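Local coordinates for protein DegT/DnrJ/EryC1/StrS aminotransferase (PDB 4QGR) that binds pyridoxal 5'-phosphate and probably acts as a transaminase of the DegT/DnrJ/EryC1/StrS family, at residues 88-93 with 322-328; 108-113 with 342-346. The contacts are given in a common frame with arbitrary orientation. Numbering follows the deposited sequence.

Contact 1. Residues 88-93 with 322-328; sequences PSFTFA and YYVKPLH. With PLP (pyridoxal-5'-phosphate), chain E.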
ATOM      1  N   PRO A  88      16.831 -10.754 -10.860  1.00 12.30           N
ATOM      2  CA  PRO A  88      17.250 -10.220 -12.152  1.00 12.63           C
ATOM      3  C   PRO A  88      17.392  -8.706 -12.124  1.00 12.79           C
ATOM      4  O   PRO A  88      16.820  -8.032 -11.275  1.00 12.29           O
ATOM      5  CB  PRO A  88      16.096 -10.616 -13.089  1.00 12.54           C
ATOM      6  CG  PRO A  88      15.162 -11.444 -12.287  1.00 12.06           C
ATOM      7  CD  PRO A  88      15.406 -11.129 -10.857  1.00 11.87           C
ATOM      8  N   SER A  89      18.239  -8.193 -13.013  1.00 13.46           N
ATOM      9  CA  SER A  89      18.292  -6.763 -13.307  1.00 13.12           C
ATOM     10  C   SER A  89      17.273  -6.397 -14.405  1.00 13.05           C
ATOM     11  O   SER A  89      16.775  -5.261 -14.435  1.00 13.66           O
ATOM     12  CB  SER A  89      19.716  -6.414 -13.751  1.00 13.93           C
ATOM     13  OG  SER A  89      19.796  -5.089 -14.232  1.00 13.60           O
ATOM     14  N   PHE A  90      16.989  -7.323 -15.325  1.00 12.74           N
ATOM     15  CA  PHE A  90      16.005  -7.086 -16.371  1.00 12.49           C
ATOM     16  C   PHE A  90      14.607  -7.416 -15.865  1.00 12.80           C
ATOM     17  O   PHE A  90      14.112  -8.512 -16.091  1.00 13.12           O
ATOM     18  CB  PHE A  90      16.357  -7.910 -17.621  1.00 12.75           C
ATOM     19  CG  PHE A  90      15.761  -7.376 -18.879  1.00 12.48           C
ATOM     20  CD1 PHE A  90      16.265  -6.228 -19.438  1.00 12.82           C
ATOM     21  CD2 PHE A  90      14.672  -8.022 -19.486  1.00 12.90           C
ATOM     22  CE1 PHE A  90      15.722  -5.699 -20.586  1.00 12.99           C
ATOM     23  CE2 PHE A  90      14.110  -7.509 -20.640  1.00 12.76           C
ATOM     24  CZ  PHE A  90      14.631  -6.343 -21.188  1.00 12.69           C
ATOM     25  N   THR A  91      14.027  -6.485 -15.107  1.00 13.08           N
ATOM     26  CA  THR A  91      12.724  -6.629 -14.501  1.00 12.69           C
ATOM     27  C   THR A  91      12.277  -5.243 -14.007  1.00 13.32           C
ATOM     28  O   THR A  91      13.053  -4.261 -14.049  1.00 13.08           O
ATOM     29  CB  THR A  91      12.766  -7.643 -13.331  1.00 12.98           C
ATOM     30  OG1 THR A  91      11.456  -7.850 -12.820  1.00 12.19           O
ATOM     31  CG2 THR A  91      13.733  -7.186 -12.199  1.00 12.83           C
ATOM     32  N   PHE A  92      11.039  -5.174 -13.522  1.00 12.83           N
ATOM     33  CA  PHE A  92      10.514  -3.975 -12.884  1.00 13.86           C
ATOM     34  C   PHE A  92      11.209  -3.700 -11.566  1.00 13.14           C
ATOM     35  O   PHE A  92      11.604  -4.633 -10.855  1.00 12.46           O
ATOM     36  CB  PHE A  92       9.017  -4.155 -12.643  1.00 14.21           C
ATOM     37  CG  PHE A  92       8.332  -2.931 -12.115  1.00 15.61           C
ATOM     38  CD1 PHE A  92       8.107  -1.829 -12.942  1.00 17.56           C
ATOM     39  CD2 PHE A  92       7.876  -2.895 -10.825  1.00 15.27           C
ATOM     40  CE1 PHE A  92       7.482  -0.687 -12.441  1.00 17.74           C
ATOM     41  CE2 PHE A  92       7.245  -1.772 -10.316  1.00 16.05           C
ATOM     42  CZ  PHE A  92       7.020  -0.677 -11.135  1.00 16.06           C
ATOM     43  N   ALA A  93      11.361  -2.417 -11.214  1.00 12.32           N
ATOM     44  CA  ALA A  93      12.160  -2.031 -10.046  1.00 11.97           C
ATOM     45  C   ALA A  93      11.789  -2.746  -8.736  1.00 11.31           C
ATOM     46  O   ALA A  93      12.638  -2.985  -7.903  1.00 11.65           O
ATOM     47  CB  ALA A  93      12.043  -0.527  -9.830  1.00 12.16           C
ATOM     48  N   TYR A 322      10.125  -2.373 -23.024  1.00 14.15           N
ATOM     49  CA  TYR A 322      10.357  -2.934 -21.685  1.00 14.54           C
ATOM     50  C   TYR A 322      11.677  -3.745 -21.780  1.00 14.14           C
ATOM     51  O   TYR A 322      11.677  -4.813 -22.371  1.00 13.82           O
ATOM     52  CB  TYR A 322       9.194  -3.869 -21.315  1.00 15.00           C
ATOM     53  CG  TYR A 322       7.904  -3.125 -21.104  1.00 15.48           C
ATOM     54  CD1 TYR A 322       7.750  -2.277 -20.010  1.00 15.88           C
ATOM     55  CD2 TYR A 322       6.833  -3.270 -21.985  1.00 16.49           C
ATOM     56  CE1 TYR A 322       6.583  -1.548 -19.839  1.00 16.81           C
ATOM     57  CE2 TYR A 322       5.656  -2.579 -21.802  1.00 16.51           C
ATOM     58  CZ  TYR A 322       5.520  -1.747 -20.716  1.00 18.17           C
ATOM     59  OH  TYR A 322       4.314  -1.062 -20.526  1.00 19.62           O
ATOM     60  N   TYR A 323      12.807  -3.291 -21.223  1.00 14.87           N
ATOM     61  CA  TYR A 323      12.935  -2.154 -20.326  1.00 15.45           C
ATOM     62  C   TYR A 323      14.051  -1.296 -20.861  1.00 15.76           C
ATOM     63  O   TYR A 323      15.033  -1.800 -21.435  1.00 16.82           O
ATOM     64  CB  TYR A 323      13.299  -2.616 -18.908  1.00 15.50           C
ATOM     65  CG  TYR A 323      12.182  -3.377 -18.270  1.00 15.20           C
ATOM     66  CD1 TYR A 323      11.200  -2.720 -17.575  1.00 15.59           C
ATOM     67  CD2 TYR A 323      12.110  -4.770 -18.371  1.00 17.12           C
ATOM     68  CE1 TYR A 323      10.133  -3.405 -17.028  1.00 15.14           C
ATOM     69  CE2 TYR A 323      11.054  -5.460 -17.826  1.00 16.37           C
ATOM     70  CZ  TYR A 323      10.084  -4.774 -17.138  1.00 16.64           C
ATOM     71  OH  TYR A 323       9.002  -5.417 -16.580  1.00 17.08           O
ATOM     72  N   VAL A 324      13.900   0.003 -20.684  1.00 16.11           N
ATOM     73  CA  VAL A 324      14.844   0.938 -21.224  1.00 16.99           C
ATOM     74  C   VAL A 324      16.179   0.913 -20.484  1.00 17.20           C
ATOM     75  O   VAL A 324      17.220   1.078 -21.124  1.00 16.29           O
ATOM     76  CB  VAL A 324      14.233   2.365 -21.227  1.00 16.99           C
ATOM     77  CG1 VAL A 324      15.258   3.406 -21.574  1.00 18.31           C
ATOM     78  CG2 VAL A 324      13.098   2.409 -22.253  1.00 17.05           C
ATOM     79  N   LYS A 325      16.121   0.751 -19.170  1.00 17.44           N
ATOM     80  CA  LYS A 325      17.303   0.780 -18.310  1.00 20.30           C
ATOM     81  C   LYS A 325      17.176  -0.379 -17.337  1.00 18.74           C
ATOM     82  O   LYS A 325      16.280  -0.369 -16.508  1.00 18.76           O
ATOM     83  CB  LYS A 325      17.390   2.123 -17.552  1.00 24.06           C
ATOM     84  CG  LYS A 325      18.731   2.771 -17.663  1.00 28.58           C
ATOM     85  CD  LYS A 325      18.797   4.138 -17.011  1.00 31.26           C
ATOM     86  CE  LYS A 325      20.114   4.279 -16.256  1.00 34.44           C
ATOM     87  NZ  LYS A 325      20.712   5.613 -16.510  1.00 37.53           N
ATOM     88  N   PRO A 326      18.037  -1.404 -17.470  1.00 17.43           N
ATOM     89  CA  PRO A 326      18.004  -2.479 -16.442  1.00 16.66           C
ATOM     90  C   PRO A 326      18.366  -1.938 -15.072  1.00 15.20           C
ATOM     91  O   PRO A 326      19.043  -0.934 -14.954  1.00 15.26           O
ATOM     92  CB  PRO A 326      19.022  -3.489 -16.956  1.00 17.15           C
ATOM     93  CG  PRO A 326      20.002  -2.665 -17.718  1.00 19.28           C
ATOM     94  CD  PRO A 326      19.173  -1.564 -18.389  1.00 18.96           C
ATOM     95  N   LEU A 327      17.891  -2.593 -14.036  1.00 14.13           N
ATOM     96  CA  LEU A 327      18.026  -2.102 -12.704  1.00 14.05           C
ATOM     97  C   LEU A 327      19.451  -1.817 -12.293  1.00 14.28           C
ATOM     98  O   LEU A 327      19.692  -0.822 -11.608  1.00 14.32           O
ATOM     99  CB  LEU A 327      17.361  -3.077 -11.707  1.00 13.90           C
ATOM    100  CG  LEU A 327      15.855  -3.250 -11.929  1.00 13.29           C
ATOM    101  CD1 LEU A 327      15.262  -4.021 -10.735  1.00 13.10           C
ATOM    102  CD2 LEU A 327      15.072  -1.939 -12.105  1.00 13.82           C
ATOM    103  N   HIS A 328      20.385  -2.669 -12.690  1.00 14.68           N
ATOM    104  CA  HIS A 328      21.742  -2.522 -12.203  1.00 15.85           C
ATOM    105  C   HIS A 328      22.400  -1.251 -12.729  1.00 17.22           C
ATOM    106  O   HIS A 328      23.454  -0.858 -12.221  1.00 17.93           O
ATOM    107  CB  HIS A 328      22.613  -3.729 -12.523  1.00 16.46           C
ATOM    108  CG  HIS A 328      23.045  -3.821 -13.949  1.00 16.76           C
ATOM    109  ND1 HIS A 328      22.184  -4.164 -14.969  1.00 17.00           N
ATOM    110  CD2 HIS A 328      24.249  -3.619 -14.528  1.00 17.75           C
ATOM    111  CE1 HIS A 328      22.842  -4.197 -16.109  1.00 17.54           C
ATOM    112  NE2 HIS A 328      24.098  -3.873 -15.870  1.00 18.76           N
TER
HETATM  113  N1  PLP E 403       7.136  -7.301 -10.205  1.00 12.49           N
HETATM  114  C2  PLP E 403       7.050  -7.208 -11.545  1.00 13.44           C
HETATM  115  C2A PLP E 403       7.779  -8.166 -12.456  1.00 13.83           C
HETATM  116  C3  PLP E 403       6.135  -6.184 -12.120  1.00 14.24           C
HETATM  117  O3  PLP E 403       6.004  -6.121 -13.440  1.00 13.36           O
HETATM  118  C4  PLP E 403       5.482  -5.222 -11.193  1.00 15.06           C
HETATM  119  C4A PLP E 403       4.492  -4.174 -11.528  1.00 20.41           C
HETATM  120  O4A PLP E 403       3.634  -4.335 -12.373  1.00 26.40           O
HETATM  121  C5  PLP E 403       5.684  -5.437  -9.754  1.00 14.25           C
HETATM  122  C6  PLP E 403       6.514  -6.482  -9.340  1.00 12.83           C
HETATM  123  C5A PLP E 403       5.035  -4.522  -8.738  1.00 12.98           C
HETATM  124  O4P PLP E 403       3.607  -4.655  -8.722  1.00 13.74           O
HETATM  125  P   PLP E 403       2.676  -3.395  -8.359  1.00 13.40           P
HETATM  126  O1P PLP E 403       1.279  -3.945  -8.079  1.00 12.60           O
HETATM  127  O2P PLP E 403       3.317  -2.655  -7.213  1.00 12.87           O
HETATM  128  O3P PLP E 403       2.704  -2.607  -9.678  1.00 13.95           O
HETATM  129  O   HOH W   1      13.973  -2.159 -15.472  1.00 31.02           O
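A cis peptide bond joins Tyr-322 to Tyr-323, and Phe-90 CZ lies against it, 3.5 Å from Tyr-322 O and 3.6 Å from Tyr-323 N. The CA-to-CB bond of Tyr-323 points toward 88-93, and its ring lies under the backbone there, with Thr-91 C over one face, 3.9 Å from Tyr-323 CZ. The edge of the Tyr-323 ring meets the face of Phe-90 in a T-shaped pair. The centroids are 5.5 Å apart and the planes stand at 85°. Phe-90 is the centre of an inverse gamma turn, which bends the loop between strand 83-88 and helix 94-101.

Ser-89 is the polar tie. Its backbone O accepts a hydrogen bond from Leu-327 N (2.9 Å, nearly straight). Its OG accepts one from His-328 N (2.9 Å) and shares another with His-328 ND1 (2.7 Å). His-328 NE2 is bonded in turn to Glu-347. Leu-327 fills the space beyond, with CD2 3.6 Å from Ala-93 CA and CD1 3.8 Å from Thr-91 CG2. A water bridges Thr-91 O (2.7 Å) and Lys-325 O (3.1 Å), donating to both.

The loop then reaches the cofactor. Phe-92 CD2 is 3.4 Å from C4 of PLP. Thr-91 OG1 is hydrogen-bonded to Thr-95 OG1 and merely packs against the PLP methyl C2A. Tyr-323 OH is hydrogen-bonded to Gln-173, which also bonds PLP. The Ser-89 bonds hold the start of the loop to 322-328, while Phe-92 packs against PLP, consistent with this loop forming one wall of the cofactor pocket.

Contact 2. Residues 108-113 with 342-346; sequences FVDVDP and GLPVS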
ATOM      1  N   PHE A 108      22.527  -8.866  -8.444  1.00 12.33           N
ATOM      2  CA  PHE A 108      21.937  -8.961  -9.781  1.00 12.66           C
ATOM      3  C   PHE A 108      22.458 -10.062 -10.696  1.00 12.53           C
ATOM      4  O   PHE A 108      23.642 -10.255 -10.819  1.00 13.61           O
ATOM      5  CB  PHE A 108      22.065  -7.625 -10.520  1.00 12.58           C
ATOM      6  CG  PHE A 108      21.236  -6.513  -9.930  1.00 12.19           C
ATOM      7  CD1 PHE A 108      19.856  -6.530 -10.018  1.00 12.23           C
ATOM      8  CD2 PHE A 108      21.857  -5.397  -9.387  1.00 12.46           C
ATOM      9  CE1 PHE A 108      19.093  -5.504  -9.492  1.00 11.85           C
ATOM     10  CE2 PHE A 108      21.104  -4.348  -8.895  1.00 12.77           C
ATOM     11  CZ  PHE A 108      19.707  -4.409  -8.954  1.00 12.17           C
ATOM     12  N   VAL A 109      21.542 -10.824 -11.289  1.00 12.20           N
ATOM     13  CA  VAL A 109      21.866 -11.941 -12.143  1.00 12.25           C
ATOM     14  C   VAL A 109      21.351 -11.626 -13.536  1.00 12.59           C
ATOM     15  O   VAL A 109      20.301 -11.012 -13.683  1.00 12.64           O
ATOM     16  CB  VAL A 109      21.219 -13.229 -11.593  1.00 12.06           C
ATOM     17  CG1 VAL A 109      21.639 -14.433 -12.463  1.00 12.45           C
ATOM     18  CG2 VAL A 109      21.620 -13.397 -10.150  1.00 12.57           C
ATOM     19  N   ASP A 110      22.046 -12.047 -14.574  1.00 12.98           N
ATOM     20  CA  ASP A 110      21.623 -11.754 -15.939  1.00 13.39           C
ATOM     21  C   ASP A 110      20.439 -12.643 -16.289  1.00 13.39           C
ATOM     22  O   ASP A 110      20.080 -13.581 -15.542  1.00 13.30           O
ATOM     23  CB  ASP A 110      22.747 -12.033 -16.945  1.00 14.07           C
ATOM     24  CG  ASP A 110      22.719 -11.113 -18.157  1.00 14.22           C
ATOM     25  OD1 ASP A 110      21.793 -10.298 -18.311  1.00 14.15           O
ATOM     26  OD2 ASP A 110      23.703 -11.199 -18.937  1.00 15.24           O
ATOM     27  N   VAL A 111      19.843 -12.345 -17.445  1.00 13.27           N
ATOM     28  CA  VAL A 111      18.780 -13.159 -17.983  1.00 13.31           C
ATOM     29  C   VAL A 111      19.231 -13.868 -19.240  1.00 13.76           C
ATOM     30  O   VAL A 111      20.181 -13.468 -19.937  1.00 13.92           O
ATOM     31  CB  VAL A 111      17.490 -12.342 -18.261  1.00 13.05           C
ATOM     32  CG1 VAL A 111      16.968 -11.779 -16.971  1.00 12.93           C
ATOM     33  CG2 VAL A 111      17.778 -11.158 -19.205  1.00 13.35           C
ATOM     34  N   ASP A 112      18.535 -14.954 -19.513  1.00 13.97           N
ATOM     35  CA  ASP A 112      18.691 -15.726 -20.731  1.00 14.67           C
ATOM     36  C   ASP A 112      18.281 -14.866 -21.932  1.00 15.16           C
ATOM     37  O   ASP A 112      17.295 -14.139 -21.847  1.00 13.98           O
ATOM     38  CB  ASP A 112      17.770 -16.947 -20.661  1.00 15.33           C
ATOM     39  CG  ASP A 112      17.877 -17.825 -21.870  1.00 16.34           C
ATOM     40  OD1 ASP A 112      18.826 -18.661 -21.858  1.00 17.71           O
ATOM     41  OD2 ASP A 112      17.058 -17.732 -22.825  1.00 17.05           O
ATOM     42  N   PRO A 113      19.030 -14.957 -23.052  1.00 15.80           N
ATOM     43  CA  PRO A 113      18.760 -14.084 -24.213  1.00 16.28           C
ATOM     44  C   PRO A 113      17.481 -14.388 -25.011  1.00 16.65           C
ATOM     45  O   PRO A 113      17.081 -13.559 -25.864  1.00 16.21           O
ATOM     46  CB  PRO A 113      19.995 -14.268 -25.107  1.00 16.47           C
ATOM     47  CG  PRO A 113      20.496 -15.629 -24.757  1.00 16.81           C
ATOM     48  CD  PRO A 113      20.251 -15.766 -23.255  1.00 16.34           C
ATOM     49  N   GLY A 342      29.283 -10.215 -15.166  1.00 17.20           N
ATOM     50  CA  GLY A 342      28.521  -9.040 -15.537  1.00 16.72           C
ATOM     51  C   GLY A 342      27.195  -9.432 -16.171  1.00 16.80           C
ATOM     52  O   GLY A 342      26.832 -10.590 -16.160  1.00 16.01           O
ATOM     53  N   LEU A 343      26.518  -8.459 -16.765  1.00 16.05           N
ATOM     54  CA  LEU A 343      25.140  -8.647 -17.253  1.00 16.55           C
ATOM     55  C   LEU A 343      25.009  -8.196 -18.705  1.00 16.31           C
ATOM     56  O   LEU A 343      24.258  -7.266 -19.000  1.00 16.14           O
ATOM     57  CB  LEU A 343      24.200  -7.853 -16.340  1.00 16.97           C
ATOM     58  CG  LEU A 343      24.449  -8.051 -14.843  1.00 18.11           C
ATOM     59  CD1 LEU A 343      23.706  -7.017 -13.985  1.00 19.17           C
ATOM     60  CD2 LEU A 343      24.028  -9.452 -14.534  1.00 18.69           C
ATOM     61  N   PRO A 344      25.722  -8.877 -19.636  1.00 16.71           N
ATOM     62  CA  PRO A 344      25.726  -8.378 -21.017  1.00 16.81           C
ATOM     63  C   PRO A 344      24.366  -8.445 -21.695  1.00 16.64           C
ATOM     64  O   PRO A 344      24.049  -7.552 -22.508  1.00 16.93           O
ATOM     65  CB  PRO A 344      26.763  -9.277 -21.739  1.00 17.70           C
ATOM     66  CG  PRO A 344      26.841 -10.498 -20.908  1.00 17.63           C
ATOM     67  CD  PRO A 344      26.652 -10.007 -19.474  1.00 17.00           C
ATOM     68  N   VAL A 345      23.574  -9.467 -21.376  1.00 16.42           N
ATOM     69  CA  VAL A 345      22.250  -9.618 -22.020  1.00 16.49           C
ATOM     70  C   VAL A 345      21.354  -8.480 -21.538  1.00 15.97           C
ATOM     71  O   VAL A 345      20.741  -7.755 -22.334  1.00 15.92           O
ATOM     72  CB  VAL A 345      21.614 -10.998 -21.751  1.00 16.81           C
ATOM     73  CG1 VAL A 345      20.249 -11.106 -22.383  1.00 16.37           C
ATOM     74  CG2 VAL A 345      22.506 -12.133 -22.255  1.00 17.49           C
ATOM     75  N   SER A 346      21.271  -8.303 -20.224  1.00 15.42           N
ATOM     76  CA  SER A 346      20.484  -7.213 -19.664  1.00 14.32           C
ATOM     77  C   SER A 346      20.913  -5.842 -20.227  1.00 15.16           C
ATOM     78  O   SER A 346      20.075  -4.941 -20.434  1.00 14.38           O
ATOM     79  CB  SER A 346      20.634  -7.208 -18.151  1.00 13.97           C
ATOM     80  OG  SER A 346      20.058  -8.389 -17.571  1.00 13.90           O
TER
HETATM   81  O   HOH W   2      18.859  -9.506 -15.382  1.00 17.33           O
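Leu-343 and Val-345 form two apolar patches against the chain that leaves strand 105-109. Leu-343 CD1 lies 3.9 Å from Phe-108 CB. Leu-343 CD2 packs on the backbone, 3.6 Å from Val-109 C and 3.3 Å from Asp-110 N. The Phe-108 ring leads away from 342-346 and rests on Ser-89, His-328 and Tyr-333. Further along, the CA-to-CB bond of Val-345 points toward 108-113. Val-345 CG1 is 4.0 Å from Val-111 CG2 and 3.8 Å from Pro-113 CA, and Val-345 CB is 3.4 Å from Val-111 O.

Between these patches sits the start of helix 344-348. Leu-343 holds the N-cap position. The carboxylate of Asp-110, from a distant part of the sequence, accepts the NH groups of Val-345 and Ser-346 in the first turn. Strand 105-109 belongs to the large mixed sheet of the aminotransferase fold, so these bonds join the end of a sheet strand to the start of a short helix.

Asp-110 OD2 accepts a hydrogen bond from Val-345 N (3.0 Å), and Asp-110 OD1 accepts one from Ser-346 N (2.8 Å). Pro-344 N is close to OD2 but has no hydrogen to give. Asp-110 OD1 also receives the hydroxyl of Ser-346 OG at 2.7 Å and a weak bond from Val-111 N at 3.0 Å. A water donates to Val-109 O and Ser-346 OG, 2.7 Å from each. Gln-122 of helix 120-133 bonds both Asp-110 N and Gly-342 O, while Asp-112 OD2 turns to the backbone of Asp-114 and Ser-115.

How the contacts relate
The two contacts lie side by side, with centres about 10 Å apart, and their segments alternate along the chain. Contact 1 is buried, reaches PLP and has the second subunit close by. Contact 2 is partly buried, farther from the chain centre, and no other chain of the assembly touches it. Both use the ends of neighbouring parallel strands, 83-88 and 105-109, and the turns that leave them. They touch where His-328 CG meets Leu-343 CD1 at 3.3 Å. Near PLP, contact 1 relies on neutral hydrogen bonds with aromatic and leucine packing. Farther out, contact 2 sets a charged carboxylate against backbone NH groups, with aliphatic packing beside it.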